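Local atomic coordinates of lipid II:glycine glycyltransferase (Staphylococcus aureus, PDB entry 6SNR), a protein that probably catalyses addition of the first glycine of the pentaglycine cross-bridge to the lysine of lipid II, taking it from glycyl-tRNA, in staphylococcal cell-wall synthesis. Residues I6-H11 and A40-V45; F229-D234 and Y303-L308. All coordinates share one frame; numbering follows the deposited sequence.

Contact 1 of 2, residues I6-H11 and A40-V45; sequences ITNQEH and ARRIAV
Arg42 reaches from its strand to the start of the helix that begins at Asn8, and an arginine suits the place because it is long, partly apolar and rich in N-H groups. CB points at the helix and CG extends the chain. CD then lies over one face of the His11 imidazole, 3.6 Å from the ring centroid, a CH-pi contact displaced toward the rim. A bend at chi3 (-76°) turns NE away from the ring, where it donates to a water at 2.8 Å; that water donates in turn to Asn8 OD1. At the tip, NH1 (3.1 Å) and NH2 (2.9 Å) both grip Ile6 O, which lies at the guanidinium edge. They approach from the same face of the carbonyl, NH1 well above its plane. NH2 also reaches Asn8 OD1 at 2.8 Å, in the plane of an amide turned 84° from the guanidinium. Beside this, Ile6 CD1 packs on Ala44 CB at 3.9 Å, a methyl small enough for the Ile6 chain to lie close. Thr7, the N-cap, and Glu10 form a capping box, each side chain accepting the other's backbone N-H. Helix starts tend to repel positive charge, yet here the oxygens of Ile6 and Asn8 probably offset this, so that one arginine ties the helix start to the sheet through directional bonds.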
ATOM      1  N   ILE A   6      -9.414  13.912 -24.419  1.00 19.61           N
ATOM      2  CA  ILE A   6      -8.634  14.543 -23.339  1.00 19.88           C
ATOM      3  C   ILE A   6      -7.235  13.966 -23.297  1.00 18.55           C
ATOM      4  O   ILE A   6      -6.981  12.826 -23.735  1.00 19.57           O
ATOM      5  CB  ILE A   6      -9.353  14.486 -21.991  1.00 19.80           C
ATOM      6  CG1 ILE A   6      -9.396  13.067 -21.391  1.00 18.99           C
ATOM      7  CG2 ILE A   6     -10.745  15.007 -22.183  1.00 19.45           C
ATOM      8  CD1 ILE A   6     -10.132  13.022 -20.074  1.00 19.83           C
ATOM      9  N   THR A   7      -6.274  14.755 -22.786  1.00 18.81           N
ATOM     10  CA  THR A   7      -4.918  14.336 -22.771  1.00 19.68           C
ATOM     11  C   THR A   7      -4.692  13.294 -21.677  1.00 18.45           C
ATOM     12  O   THR A   7      -5.558  13.128 -20.812  1.00 19.81           O
ATOM     13  CB  THR A   7      -3.935  15.502 -22.479  1.00 20.28           C
ATOM     14  OG1 THR A   7      -4.149  15.990 -21.157  1.00 22.66           O
ATOM     15  CG2 THR A   7      -4.137  16.637 -23.512  1.00 24.17           C
ATOM     16  N   ASN A   8      -3.552  12.638 -21.712  1.00 19.49           N
ATOM     17  CA  ASN A   8      -3.179  11.711 -20.577  1.00 17.81           C
ATOM     18  C   ASN A   8      -3.235  12.407 -19.202  1.00 19.03           C
ATOM     19  O   ASN A   8      -3.778  11.861 -18.215  1.00 18.04           O
ATOM     20  CB  ASN A   8      -1.798  11.087 -20.788  1.00 19.59           C
ATOM     21  CG  ASN A   8      -1.759  10.014 -21.882  1.00 20.56           C
ATOM     22  OD1 ASN A   8      -2.674   9.836 -22.665  1.00 22.73           O
ATOM     23  ND2 ASN A   8      -0.655   9.301 -21.932  1.00 23.72           N
ATOM     24  N   GLN A   9      -2.666  13.621 -19.125  1.00 20.76           N
ATOM     25  CA  GLN A   9      -2.674  14.351 -17.863  1.00 20.83           C
ATOM     26  C   GLN A   9      -4.079  14.734 -17.412  1.00 20.09           C
ATOM     27  O   GLN A   9      -4.392  14.680 -16.256  1.00 19.78           O
ATOM     28  CB  GLN A   9      -1.790  15.597 -17.964  1.00 23.83           C
ATOM     29  CG  GLN A   9      -0.341  15.278 -18.024  1.00 26.33           C
ATOM     30  CD  GLN A   9       0.128  15.058 -19.403  1.00 27.82           C
ATOM     31  OE1 GLN A   9      -0.664  15.018 -20.371  1.00 29.58           O
ATOM     32  NE2 GLN A   9       1.448  14.959 -19.539  1.00 32.74           N
ATOM     33  N   GLU A  10      -4.947  15.132 -18.351  1.00 19.07           N
ATOM     34  CA  GLU A  10      -6.308  15.443 -18.047  1.00 19.52           C
ATOM     35  C   GLU A  10      -7.075  14.230 -17.520  1.00 17.23           C
ATOM     36  O   GLU A  10      -7.823  14.342 -16.583  1.00 17.86           O
ATOM     37  CB  GLU A  10      -6.991  16.058 -19.277  1.00 19.15           C
ATOM     38  CG  GLU A  10      -6.461  17.476 -19.585  1.00 23.56           C
ATOM     39  CD  GLU A  10      -6.887  18.011 -20.946  1.00 27.77           C
ATOM     40  OE1 GLU A  10      -7.245  17.278 -21.907  1.00 25.21           O
ATOM     41  OE2 GLU A  10      -6.813  19.263 -21.069  1.00 33.65           O
ATOM     42  N   HIS A  11      -6.915  13.100 -18.181  1.00 18.52           N
ATOM     43  CA  HIS A  11      -7.487  11.817 -17.719  1.00 15.95           C
ATOM     44  C   HIS A  11      -7.025  11.500 -16.306  1.00 15.52           C
ATOM     45  O   HIS A  11      -7.823  11.246 -15.435  1.00 16.66           O
ATOM     46  CB  HIS A  11      -7.044  10.692 -18.658  1.00 14.98           C
ATOM     47  CG  HIS A  11      -7.490   9.331 -18.228  1.00 16.46           C
ATOM     48  ND1 HIS A  11      -6.784   8.501 -17.378  1.00 18.11           N
ATOM     49  CD2 HIS A  11      -8.639   8.678 -18.534  1.00 13.74           C
ATOM     50  CE1 HIS A  11      -7.463   7.354 -17.243  1.00 14.29           C
ATOM     51  NE2 HIS A  11      -8.607   7.468 -17.887  1.00 19.57           N
ATOM     52  N   ALA A  40      -3.352  -0.344 -24.435  1.00 16.87           N
ATOM     53  CA  ALA A  40      -4.342   0.518 -23.872  1.00 16.61           C
ATOM     54  C   ALA A  40      -5.055   1.433 -24.851  1.00 17.64           C
ATOM     55  O   ALA A  40      -4.453   1.906 -25.858  1.00 17.94           O
ATOM     56  CB  ALA A  40      -3.736   1.362 -22.729  1.00 19.66           C
ATOM     57  N   ARG A  41      -6.288   1.746 -24.497  1.00 16.97           N
ATOM     58  CA  ARG A  41      -7.100   2.755 -25.178  1.00 17.54           C
ATOM     59  C   ARG A  41      -7.870   3.494 -24.136  1.00 17.74           C
ATOM     60  O   ARG A  41      -8.164   2.939 -23.083  1.00 19.70           O
ATOM     61  CB  ARG A  41      -8.045   2.086 -26.172  1.00 17.00           C
ATOM     62  CG  ARG A  41      -7.316   1.469 -27.357  1.00 18.37           C
ATOM     63  CD  ARG A  41      -6.726   2.495 -28.345  1.00 20.06           C
ATOM     64  NE  ARG A  41      -7.780   3.336 -28.818  1.00 22.75           N
ATOM     65  CZ  ARG A  41      -8.625   3.001 -29.804  1.00 24.47           C
ATOM     66  NH1 ARG A  41      -8.480   1.869 -30.487  1.00 25.92           N
ATOM     67  NH2 ARG A  41      -9.605   3.823 -30.116  1.00 26.48           N
ATOM     68  N   ARG A  42      -8.182   4.758 -24.377  1.00 15.01           N
ATOM     69  CA  ARG A  42      -8.981   5.568 -23.475  1.00 15.10           C
ATOM     70  C   ARG A  42     -10.265   6.051 -24.125  1.00 15.33           C
ATOM     71  O   ARG A  42     -10.333   6.237 -25.358  1.00 18.04           O
ATOM     72  CB  ARG A  42      -8.170   6.785 -22.918  1.00 16.01           C
ATOM     73  CG  ARG A  42      -7.041   6.403 -21.962  1.00 17.59           C
ATOM     74  CD  ARG A  42      -6.608   7.628 -21.175  1.00 17.00           C
ATOM     75  NE  ARG A  42      -5.777   8.535 -22.029  1.00 16.61           N
ATOM     76  CZ  ARG A  42      -6.198   9.702 -22.526  1.00 17.20           C
ATOM     77  NH1 ARG A  42      -7.444  10.120 -22.380  1.00 18.26           N
ATOM     78  NH2 ARG A  42      -5.354  10.445 -23.261  1.00 19.38           N
ATOM     79  N   ILE A  43     -11.249   6.311 -23.283  1.00 14.74           N
ATOM     80  CA  ILE A  43     -12.536   6.955 -23.624  1.00 16.05           C
ATOM     81  C   ILE A  43     -12.820   8.026 -22.579  1.00 17.91           C
ATOM     82  O   ILE A  43     -12.393   7.943 -21.426  1.00 19.01           O
ATOM     83  CB  ILE A  43     -13.730   5.986 -23.716  1.00 17.07           C
ATOM     84  CG1 ILE A  43     -13.929   5.145 -22.423  1.00 17.91           C
ATOM     85  CG2 ILE A  43     -13.500   5.015 -24.866  1.00 17.52           C
ATOM     86  CD1 ILE A  43     -15.132   4.184 -22.411  1.00 18.61           C
ATOM     87  N   ALA A  44     -13.562   9.053 -22.984  1.00 16.85           N
ATOM     88  CA  ALA A  44     -14.035  10.113 -22.098  1.00 17.73           C
ATOM     89  C   ALA A  44     -15.340  10.604 -22.647  1.00 18.82           C
ATOM     90  O   ALA A  44     -15.518  10.648 -23.856  1.00 18.35           O
ATOM     91  CB  ALA A  44     -13.021  11.237 -21.944  1.00 18.41           C
ATOM     92  N   VAL A  45     -16.265  10.915 -21.759  1.00 19.08           N
ATOM     93  CA  VAL A  45     -17.575  11.488 -22.111  1.00 21.13           C
ATOM     94  C   VAL A  45     -17.905  12.682 -21.188  1.00 20.98           C
ATOM     95  O   VAL A  45     -17.412  12.800 -20.055  1.00 21.56           O
ATOM     96  CB  VAL A  45     -18.682  10.421 -22.003  1.00 20.30           C
ATOM     97  CG1 VAL A  45     -18.422   9.212 -22.888  1.00 19.58           C
ATOM     98  CG2 VAL A  45     -18.888  10.017 -20.553  1.00 20.40           C
TER
HETATM   99  O   HOH W   1      -3.650   7.064 -23.187  1.00 22.99           O

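Contact 2 of 2, residues F229-D234 and Y303-L308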
ATOM      1  N   PHE A 229      10.369   2.768   0.330  1.00 18.38           N
ATOM      2  CA  PHE A 229      10.844   3.099   1.699  1.00 19.42           C
ATOM      3  C   PHE A 229      11.722   1.946   2.120  1.00 18.64           C
ATOM      4  O   PHE A 229      11.400   0.798   1.820  1.00 18.52           O
ATOM      5  CB  PHE A 229       9.670   3.295   2.677  1.00 18.52           C
ATOM      6  CG  PHE A 229       8.882   4.518   2.413  1.00 19.57           C
ATOM      7  CD1 PHE A 229       7.937   4.523   1.403  1.00 19.83           C
ATOM      8  CD2 PHE A 229       9.110   5.681   3.112  1.00 21.11           C
ATOM      9  CE1 PHE A 229       7.260   5.668   1.093  1.00 20.07           C
ATOM     10  CE2 PHE A 229       8.390   6.830   2.829  1.00 22.42           C
ATOM     11  CZ  PHE A 229       7.456   6.808   1.794  1.00 21.08           C
ATOM     12  N   LEU A 230      12.807   2.253   2.859  1.00 18.98           N
ATOM     13  CA  LEU A 230      13.713   1.230   3.388  1.00 22.31           C
ATOM     14  C   LEU A 230      13.966   1.548   4.873  1.00 21.01           C
ATOM     15  O   LEU A 230      14.094   2.741   5.249  1.00 23.52           O
ATOM     16  CB  LEU A 230      15.018   1.289   2.626  1.00 21.73           C
ATOM     17  CG  LEU A 230      15.021   0.917   1.165  1.00 22.53           C
ATOM     18  CD1 LEU A 230      16.408   1.088   0.567  1.00 23.25           C
ATOM     19  CD2 LEU A 230      14.543  -0.504   1.004  1.00 22.61           C
ATOM     20  N   VAL A 231      14.077   0.517   5.696  1.00 21.86           N
ATOM     21  CA  VAL A 231      14.358   0.730   7.149  1.00 20.75           C
ATOM     22  C   VAL A 231      15.789   0.252   7.425  1.00 21.25           C
ATOM     23  O   VAL A 231      16.125  -0.879   7.100  1.00 22.35           O
ATOM     24  CB  VAL A 231      13.387  -0.035   8.033  1.00 21.27           C
ATOM     25  CG1 VAL A 231      13.711   0.167   9.518  1.00 23.37           C
ATOM     26  CG2 VAL A 231      11.945   0.403   7.744  1.00 22.11           C
ATOM     27  N   LYS A 232      16.581   1.140   8.024  1.00 25.21           N
ATOM     28  CA  LYS A 232      18.001   0.929   8.269  1.00 27.32           C
ATOM     29  C   LYS A 232      18.282   0.903   9.788  1.00 27.24           C
ATOM     30  O   LYS A 232      17.721   1.682  10.556  1.00 26.60           O
ATOM     31  CB  LYS A 232      18.793   2.071   7.662  1.00 31.35           C
ATOM     32  CG  LYS A 232      20.298   1.845   7.675  1.00 36.20           C
ATOM     33  CD  LYS A 232      21.010   2.892   6.848  1.00 38.44           C
ATOM     34  CE  LYS A 232      21.982   2.254   5.888  1.00 40.98           C
ATOM     35  NZ  LYS A 232      22.916   3.300   5.386  1.00 41.98           N
ATOM     36  N   LEU A 233      19.186   0.019  10.186  1.00 28.82           N
ATOM     37  CA  LEU A 233      19.762   0.041  11.526  1.00 27.79           C
ATOM     38  C   LEU A 233      21.188   0.516  11.296  1.00 25.43           C
ATOM     39  O   LEU A 233      21.940  -0.167  10.600  1.00 29.46           O
ATOM     40  CB  LEU A 233      19.760  -1.353  12.122  1.00 28.57           C
ATOM     41  CG  LEU A 233      20.591  -1.508  13.424  1.00 30.44           C
ATOM     42  CD1 LEU A 233      20.122  -0.490  14.469  1.00 32.47           C
ATOM     43  CD2 LEU A 233      20.459  -2.925  13.957  1.00 33.61           C
ATOM     44  N   ASP A 234      21.525   1.695  11.803  1.00 28.15           N
ATOM     45  CA  ASP A 234      22.842   2.281  11.561  1.00 29.28           C
ATOM     46  C   ASP A 234      23.613   2.353  12.879  1.00 29.77           C
ATOM     47  O   ASP A 234      23.269   3.159  13.745  1.00 32.87           O
ATOM     48  CB  ASP A 234      22.766   3.688  11.003  1.00 30.76           C
ATOM     49  CG  ASP A 234      24.112   4.160  10.499  1.00 33.42           C
ATOM     50  OD1 ASP A 234      24.593   3.607   9.483  1.00 37.76           O
ATOM     51  OD2 ASP A 234      24.729   5.033  11.139  1.00 37.03           O
ATOM     52  N   TYR A 303      20.069  -2.804   6.113  1.00 27.59           N
ATOM     53  CA  TYR A 303      18.640  -2.620   5.849  1.00 26.12           C
ATOM     54  C   TYR A 303      17.868  -3.855   6.289  1.00 24.13           C
ATOM     55  O   TYR A 303      18.238  -4.974   5.965  1.00 26.76           O
ATOM     56  CB  TYR A 303      18.420  -2.350   4.362  1.00 24.83           C
ATOM     57  CG  TYR A 303      18.858  -0.973   3.957  1.00 23.95           C
ATOM     58  CD1 TYR A 303      18.137   0.154   4.324  1.00 21.66           C
ATOM     59  CD2 TYR A 303      19.990  -0.787   3.180  1.00 25.58           C
ATOM     60  CE1 TYR A 303      18.519   1.438   3.964  1.00 25.01           C
ATOM     61  CE2 TYR A 303      20.382   0.488   2.801  1.00 25.67           C
ATOM     62  CZ  TYR A 303      19.664   1.600   3.188  1.00 26.94           C
ATOM     63  OH  TYR A 303      20.076   2.875   2.809  1.00 30.47           O
ATOM     64  N   LEU A 304      16.766  -3.608   7.004  1.00 25.74           N
ATOM     65  CA  LEU A 304      15.939  -4.621   7.606  1.00 24.42           C
ATOM     66  C   LEU A 304      14.600  -4.870   6.936  1.00 22.39           C
ATOM     67  O   LEU A 304      14.068  -5.978   6.986  1.00 22.47           O
ATOM     68  CB  LEU A 304      15.629  -4.185   9.050  1.00 24.88           C
ATOM     69  CG  LEU A 304      16.842  -4.023   9.981  1.00 25.49           C
ATOM     70  CD1 LEU A 304      16.362  -3.762  11.393  1.00 25.88           C
ATOM     71  CD2 LEU A 304      17.750  -5.228   9.897  1.00 26.35           C
ATOM     72  N   SER A 305      14.005  -3.815   6.386  1.00 22.19           N
ATOM     73  CA  SER A 305      12.715  -3.975   5.728  1.00 22.51           C
ATOM     74  C   SER A 305      12.578  -2.944   4.624  1.00 19.59           C
ATOM     75  O   SER A 305      13.343  -2.003   4.545  1.00 20.50           O
ATOM     76  CB  SER A 305      11.560  -3.870   6.710  1.00 25.02           C
ATOM     77  OG  SER A 305      11.421  -2.589   7.274  1.00 23.82           O
ATOM     78  N   GLY A 306      11.561  -3.109   3.793  1.00 19.22           N
ATOM     79  CA  GLY A 306      11.304  -2.162   2.708  1.00 19.34           C
ATOM     80  C   GLY A 306       9.898  -2.359   2.171  1.00 17.77           C
ATOM     81  O   GLY A 306       9.248  -3.406   2.422  1.00 18.45           O
ATOM     82  N   ALA A 307       9.400  -1.313   1.501  1.00 19.16           N
ATOM     83  CA  ALA A 307       8.077  -1.378   0.922  1.00 19.21           C
ATOM     84  C   ALA A 307       7.886  -0.379  -0.201  1.00 18.61           C
ATOM     85  O   ALA A 307       8.537   0.659  -0.256  1.00 18.67           O
ATOM     86  CB  ALA A 307       7.066  -1.113   2.000  1.00 20.05           C
ATOM     87  N   LEU A 308       6.935  -0.708  -1.085  1.00 17.64           N
ATOM     88  CA  LEU A 308       6.491   0.189  -2.138  1.00 18.63           C
ATOM     89  C   LEU A 308       5.104   0.754  -1.836  1.00 17.76           C
ATOM     90  O   LEU A 308       4.184  -0.016  -1.535  1.00 17.39           O
ATOM     91  CB  LEU A 308       6.493  -0.591  -3.435  1.00 19.62           C
ATOM     92  CG  LEU A 308       7.832  -0.899  -4.109  1.00 22.83           C
ATOM     93  CD1 LEU A 308       7.654  -1.903  -5.260  1.00 25.95           C
ATOM     94  CD2 LEU A 308       8.483   0.362  -4.622  1.00 26.39           C
TER
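Phe229-Leu233 and Tyr303-Leu308 run antiparallel, their axes 4.6 Å apart, in register from Phe229 opposite Ala307 until a beta bulge at Leu304 and Ser305 brings Lys232 opposite Tyr303. Phe229 and Ala307 exchange two backbone hydrogen bonds, and in the bulge Leu304 N donates to Val231 O at 2.8 Å. Tyr303, with CG anti to the carbonyl carbon (chi1 -73°), lays its ring between two neighbours: Leu230 CD1 sits over one face, 4.2 Å from the centroid, and Lys232 CE over the opposite face at 4.1 Å. Tyrosine suits this place, offering flat apolar faces to both chains and a hydroxyl that hydrogen-bonds Glu182 of strand 180-183, beyond strand 226-233; Lys232 NZ goes on to Glu300 O. Gly306 has no side chain to crowd Leu230 CD2, 4.0 Å from Gly306 CA. On the other face, Ser305 OG presses against Val231 CG2 at 3.1 Å. Ser305 N and OG are both buried without a partner in the model, the N-H plausibly as a cost of the bulge. Backbone bonds and apolar cover thus join the two strands, while the polar tips of Tyr303 and Lys232 find partners outside the pair.

How the contacts relate
The two contacts lie on opposite sides of the chain's centre, their own centres 37 Å apart and their nearest atoms about 21 Å apart, so neither touches the other. Each belongs to a different seven-stranded mixed sheet: contact 1 seats a helix against strand 39-47, near one edge of the first, whereas contact 2 joins adjacent strands of the second, consistent with the paired acetyltransferase-like subdomains of FemABX enzymes. Between the strands of contact 2 the chain makes the long helical hairpin 235-262 and 267-297, a feature thought to engage tRNA in this family; Asp234 caps its first helix. Neither contact includes a residue known to be catalytic or substrate-binding; both are structural.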